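Local coordinates for protein endo-1,4-beta-xylanase I (Hypocrea jecorina, PDB 1XYN) that hydrolyses the internal 1,4-beta-xylosidic bonds of xylan, a plant cell wall hemicellulose, releasing xylooligosaccharides and xylose, at residues D98-R109 and F121-R132. Residues are numbered along the deposited sequence; the frame is centred on the assembly and turned at random.
Sequences DGATYTIWENTR and FNQYISVRNSPR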
loop_
_atom_site.group_PDB
_atom_site.type_symbol
_atom_site.label_atom_id
_atom_site.label_comp_id
_atom_site.label_asym_id
_atom_site.label_seq_id
_atom_site.Cartn_x
_atom_site.Cartn_y
_atom_site.Cartn_z
ATOM N N ASP A 98 12.360 2.158 -29.068
ATOM C CA ASP A 98 11.113 2.308 -29.796
ATOM C C ASP A 98 10.615 3.712 -30.123
ATOM O O ASP A 98 9.440 4.020 -29.928
ATOM C CB ASP A 98 10.035 1.512 -29.068
ATOM C CG ASP A 98 10.487 0.105 -28.743
ATOM O OD1 ASP A 98 10.620 -0.709 -29.678
ATOM O OD2 ASP A 98 10.748 -0.175 -27.558
ATOM N N GLY A 99 11.502 4.553 -30.650
ATOM C CA GLY A 99 11.107 5.902 -31.027
ATOM C C GLY A 99 11.280 7.011 -30.000
ATOM O O GLY A 99 10.974 8.168 -30.292
ATOM N N ALA A 100 11.771 6.687 -28.809
ATOM C CA ALA A 100 11.964 7.714 -27.794
ATOM C C ALA A 100 12.913 7.284 -26.686
ATOM O O ALA A 100 13.308 6.120 -26.605
ATOM C CB ALA A 100 10.630 8.115 -27.196
ATOM N N THR A 101 13.279 8.242 -25.838
ATOM C CA THR A 101 14.170 7.980 -24.715
ATOM C C THR A 101 13.311 7.800 -23.461
ATOM O O THR A 101 12.234 8.390 -23.343
ATOM C CB THR A 101 15.148 9.160 -24.465
ATOM O OG1 THR A 101 15.640 9.664 -25.710
ATOM C CG2 THR A 101 16.326 8.691 -23.631
ATOM N N TYR A 102 13.806 6.994 -22.529
ATOM C CA TYR A 102 13.109 6.717 -21.279
ATOM C C TYR A 102 14.010 7.055 -20.106
ATOM O O TYR A 102 15.196 6.743 -20.134
ATOM C CB TYR A 102 12.767 5.222 -21.169
ATOM C CG TYR A 102 11.743 4.718 -22.156
ATOM C CD1 TYR A 102 12.030 4.652 -23.522
ATOM C CD2 TYR A 102 10.487 4.298 -21.721
ATOM C CE1 TYR A 102 11.085 4.181 -24.437
ATOM C CE2 TYR A 102 9.535 3.825 -22.624
ATOM C CZ TYR A 102 9.840 3.771 -23.977
ATOM O OH TYR A 102 8.894 3.321 -24.864
ATOM N N THR A 103 13.464 7.697 -19.081
ATOM C CA THR A 103 14.268 7.983 -17.902
ATOM C C THR A 103 14.033 6.806 -16.952
ATOM O O THR A 103 12.896 6.421 -16.675
ATOM C CB THR A 103 13.910 9.336 -17.235
ATOM O OG1 THR A 103 12.585 9.283 -16.703
ATOM C CG2 THR A 103 13.988 10.460 -18.251
ATOM N N ILE A 104 15.116 6.175 -16.536
ATOM C CA ILE A 104 15.032 5.028 -15.652
ATOM C C ILE A 104 15.081 5.472 -14.199
ATOM O O ILE A 104 15.843 6.368 -13.852
ATOM C CB ILE A 104 16.169 4.043 -15.962
ATOM C CG1 ILE A 104 16.075 3.617 -17.431
ATOM C CG2 ILE A 104 16.114 2.832 -15.034
ATOM C CD1 ILE A 104 17.236 2.773 -17.900
ATOM N N TRP A 105 14.218 4.876 -13.376
ATOM C CA TRP A 105 14.138 5.172 -11.948
ATOM C C TRP A 105 14.172 3.874 -11.164
ATOM O O TRP A 105 13.825 2.813 -11.678
ATOM C CB TRP A 105 12.811 5.860 -11.583
ATOM C CG TRP A 105 12.520 7.131 -12.281
ATOM C CD1 TRP A 105 12.176 7.289 -13.596
ATOM C CD2 TRP A 105 12.483 8.434 -11.695
ATOM N NE1 TRP A 105 11.915 8.609 -13.862
ATOM C CE2 TRP A 105 12.097 9.339 -12.716
ATOM C CE3 TRP A 105 12.733 8.927 -10.407
ATOM C CZ2 TRP A 105 11.955 10.717 -12.490
ATOM C CZ3 TRP A 105 12.588 10.296 -10.176
ATOM C CH2 TRP A 105 12.202 11.176 -11.220
ATOM N N GLU A 106 14.616 3.963 -9.921
ATOM C CA GLU A 106 14.625 2.817 -9.027
ATOM C C GLU A 106 13.941 3.351 -7.781
ATOM O O GLU A 106 14.205 4.477 -7.346
ATOM C CB GLU A 106 16.035 2.332 -8.690
ATOM C CG GLU A 106 16.027 1.231 -7.610
ATOM C CD GLU A 106 17.327 0.433 -7.516
ATOM O OE1 GLU A 106 18.417 1.045 -7.514
ATOM O OE2 GLU A 106 17.256 -0.816 -7.437
ATOM N N ASN A 107 13.037 2.557 -7.227
ATOM C CA ASN A 107 12.304 2.965 -6.045
ATOM C C ASN A 107 12.142 1.762 -5.150
ATOM O O ASN A 107 12.413 0.635 -5.562
ATOM C CB ASN A 107 10.932 3.512 -6.449
ATOM C CG ASN A 107 10.174 4.107 -5.281
ATOM O OD1 ASN A 107 10.772 4.634 -4.339
ATOM N ND2 ASN A 107 8.851 4.044 -5.342
ATOM N N THR A 108 11.748 2.006 -3.910
ATOM C CA THR A 108 11.555 0.930 -2.965
ATOM C C THR A 108 10.180 1.082 -2.323
ATOM O O THR A 108 9.727 2.189 -2.036
ATOM C CB THR A 108 12.666 0.919 -1.893
ATOM O OG1 THR A 108 13.945 0.924 -2.540
ATOM C CG2 THR A 108 12.563 -0.325 -1.016
ATOM N N ARG A 109 9.493 -0.044 -2.196
ATOM C CA ARG A 109 8.169 -0.103 -1.603
ATOM C C ARG A 109 8.291 -0.936 -0.330
ATOM O O ARG A 109 8.554 -2.136 -0.390
ATOM C CB ARG A 109 7.196 -0.751 -2.597
ATOM C CG ARG A 109 6.755 0.176 -3.729
ATOM C CD ARG A 109 5.902 1.302 -3.165
ATOM N NE ARG A 109 5.545 2.321 -4.148
ATOM C CZ ARG A 109 4.949 3.478 -3.844
ATOM N NH1 ARG A 109 4.637 3.764 -2.584
ATOM N NH2 ARG A 109 4.681 4.361 -4.805
ATOM N N PHE A 121 10.192 -4.420 -1.499
ATOM C CA PHE A 121 10.859 -4.766 -2.743
ATOM C C PHE A 121 11.165 -3.504 -3.537
ATOM O O PHE A 121 10.655 -2.434 -3.228
ATOM C CB PHE A 121 9.919 -5.657 -3.556
ATOM C CG PHE A 121 8.523 -5.092 -3.690
ATOM C CD1 PHE A 121 7.557 -5.361 -2.726
ATOM C CD2 PHE A 121 8.195 -4.246 -4.749
ATOM C CE1 PHE A 121 6.293 -4.795 -2.809
ATOM C CE2 PHE A 121 6.928 -3.674 -4.843
ATOM C CZ PHE A 121 5.978 -3.946 -3.873
ATOM N N ASN A 122 11.957 -3.640 -4.588
ATOM C CA ASN A 122 12.313 -2.495 -5.413
ATOM C C ASN A 122 11.446 -2.406 -6.670
ATOM O O ASN A 122 10.769 -3.363 -7.043
ATOM C CB ASN A 122 13.793 -2.579 -5.799
ATOM C CG ASN A 122 14.712 -2.546 -4.588
ATOM O OD1 ASN A 122 14.926 -1.495 -3.989
ATOM N ND2 ASN A 122 15.230 -3.708 -4.202
ATOM N N GLN A 123 11.463 -1.245 -7.310
ATOM C CA GLN A 123 10.710 -1.020 -8.534
ATOM C C GLN A 123 11.683 -0.527 -9.592
ATOM O O GLN A 123 12.522 0.328 -9.310
ATOM C CB GLN A 123 9.652 0.073 -8.341
ATOM C CG GLN A 123 8.573 -0.195 -7.315
ATOM C CD GLN A 123 7.539 0.926 -7.286
ATOM O OE1 GLN A 123 7.794 1.999 -6.747
ATOM N NE2 GLN A 123 6.383 0.688 -7.896
ATOM N N TYR A 124 11.593 -1.075 -10.801
ATOM C CA TYR A 124 12.442 -0.630 -11.902
ATOM C C TYR A 124 11.475 0.018 -12.880
ATOM O O TYR A 124 10.653 -0.654 -13.494
ATOM C CB TYR A 124 13.159 -1.800 -12.569
ATOM C CG TYR A 124 14.028 -2.624 -11.646
ATOM C CD1 TYR A 124 14.451 -2.128 -10.409
ATOM C CD2 TYR A 124 14.416 -3.911 -12.003
ATOM C CE1 TYR A 124 15.236 -2.898 -9.557
ATOM C CE2 TYR A 124 15.192 -4.684 -11.160
ATOM C CZ TYR A 124 15.599 -4.178 -9.944
ATOM O OH TYR A 124 16.369 -4.967 -9.123
ATOM N N ILE A 125 11.556 1.334 -13.014
ATOM C CA ILE A 125 10.643 2.041 -13.892
ATOM C C ILE A 125 11.325 2.718 -15.067
ATOM O O ILE A 125 12.383 3.313 -14.920
ATOM C CB ILE A 125 9.844 3.111 -13.091
ATOM C CG1 ILE A 125 9.183 2.482 -11.861
ATOM C CG2 ILE A 125 8.806 3.789 -13.982
ATOM C CD1 ILE A 125 8.563 3.491 -10.904
ATOM N N SER A 126 10.698 2.617 -16.233
ATOM C CA SER A 126 11.190 3.250 -17.451
ATOM C C SER A 126 10.057 4.166 -17.900
ATOM O O SER A 126 9.021 3.686 -18.332
ATOM C CB SER A 126 11.458 2.203 -18.546
ATOM O OG SER A 126 12.607 1.402 -18.288
ATOM N N VAL A 127 10.230 5.477 -17.762
ATOM C CA VAL A 127 9.194 6.423 -18.174
ATOM C C VAL A 127 9.514 7.087 -19.513
ATOM O O VAL A 127 10.479 7.846 -19.628
ATOM C CB VAL A 127 8.964 7.516 -17.110
ATOM C CG1 VAL A 127 7.832 8.438 -17.541
ATOM C CG2 VAL A 127 8.663 6.890 -15.756
ATOM N N ARG A 128 8.693 6.802 -20.521
ATOM C CA ARG A 128 8.873 7.357 -21.858
ATOM C C ARG A 128 8.803 8.878 -21.861
ATOM O O ARG A 128 7.849 9.465 -21.346
ATOM C CB ARG A 128 7.827 6.780 -22.803
ATOM C CG ARG A 128 8.026 7.173 -24.235
ATOM C CD ARG A 128 6.990 6.521 -25.116
ATOM N NE ARG A 128 7.252 6.777 -26.530
ATOM C CZ ARG A 128 7.909 5.951 -27.342
ATOM N NH1 ARG A 128 8.381 4.796 -26.888
ATOM N NH2 ARG A 128 8.093 6.286 -28.612
ATOM N N ASN A 129 9.802 9.517 -22.466
ATOM C CA ASN A 129 9.857 10.979 -22.517
ATOM C C ASN A 129 8.858 11.573 -23.497
ATOM O O ASN A 129 8.505 12.746 -23.400
ATOM C CB ASN A 129 11.286 11.469 -22.817
ATOM C CG ASN A 129 12.283 11.109 -21.704
ATOM O OD1 ASN A 129 11.904 10.919 -20.553
ATOM N ND2 ASN A 129 13.558 11.013 -22.057
ATOM N N SER A 130 8.406 10.763 -24.447
ATOM C CA SER A 130 7.409 11.212 -25.418
ATOM C C SER A 130 6.228 10.245 -25.337
ATOM O O SER A 130 6.184 9.253 -26.069
ATOM C CB SER A 130 7.992 11.221 -26.830
ATOM O OG SER A 130 9.077 12.123 -26.917
ATOM N N PRO A 131 5.242 10.537 -24.459
ATOM C CA PRO A 131 4.046 9.719 -24.242
ATOM C C PRO A 131 3.276 9.359 -25.506
ATOM O O PRO A 131 3.122 10.189 -26.412
ATOM C CB PRO A 131 3.196 10.595 -23.319
ATOM C CG PRO A 131 4.198 11.404 -22.587
ATOM C CD PRO A 131 5.141 11.790 -23.691
ATOM N N ARG A 132 2.802 8.114 -25.547
ATOM C CA ARG A 132 2.017 7.590 -26.665
ATOM C C ARG A 132 0.988 6.595 -26.137
ATOM O O ARG A 132 1.078 6.129 -25.000
ATOM C CB ARG A 132 2.909 6.913 -27.730
ATOM C CG ARG A 132 3.766 5.775 -27.197
ATOM C CD ARG A 132 4.550 5.035 -28.289
ATOM N NE ARG A 132 5.294 3.930 -27.689
ATOM C CZ ARG A 132 6.057 3.059 -28.344
ATOM N NH1 ARG A 132 6.195 3.136 -29.659
ATOM N NH2 ARG A 132 6.706 2.120 -27.671
HETATM O O HOH W 1 11.821 11.272 -25.938
#
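The guanidinium of R128 lies flat between A100 and R132. A100 CB lies over one face, offset toward the rim, 3.4 Å from R128 NH2, and R132 NE stands over the centre of the opposite face. Its hydrogen-bond acceptors are at the edge. R128 NH2 gives a hydrogen bond to D98 O (2.9 Å), R128 NH1 one to Y102 OH (2.6 Å), and R128 NE one to S130 O, all nearly in the guanidinium plane. With CG anti to the backbone N (chi1 -174°) and the chain extended to NE, R128 runs across one face of the Y102 ring. Its CG makes a CH-pi contact there, and the ring and guanidinium planes are 85° apart. E80 shares a hydrogen bond with Y102 OH, forms a salt bridge with R132 NE and makes a long, weak ion pair with R128 NH1. An alanine in place of R128 would be likely to leave D98 O and Y102 OH without this donor and remove the CG contact over the Y102 ring. At the other end of the pair, R109 CB lies over one face of the F121 ring.

The segments are adjacent antiparallel strands of the GH11 beta-jelly roll. Backbone hydrogen bonds join T103 to V127, W105 to I125, N107 to Q123 and R109 to F121. The side chains of these four pairs share the face that carries the substrate cleft, whereas Y102, I104 and S126 point to the other face, where H142 and W146 meet S126 OG.

Q123 and R109 probably bind substrate. The N107 and Q123 amides lie side by side, their planes 45° apart. N107 ND2 bonds Q123 OE1 at 2.7 Å, nearly along the C=O axis, which helps to hold the Q123 amide beside the predicted nucleophile E75. R109 NE makes a weak bond to Q123 OE1 (3.5 Å), while R109 NH1 bonds V110 O and forms a salt bridge with E112, both of the second subunit.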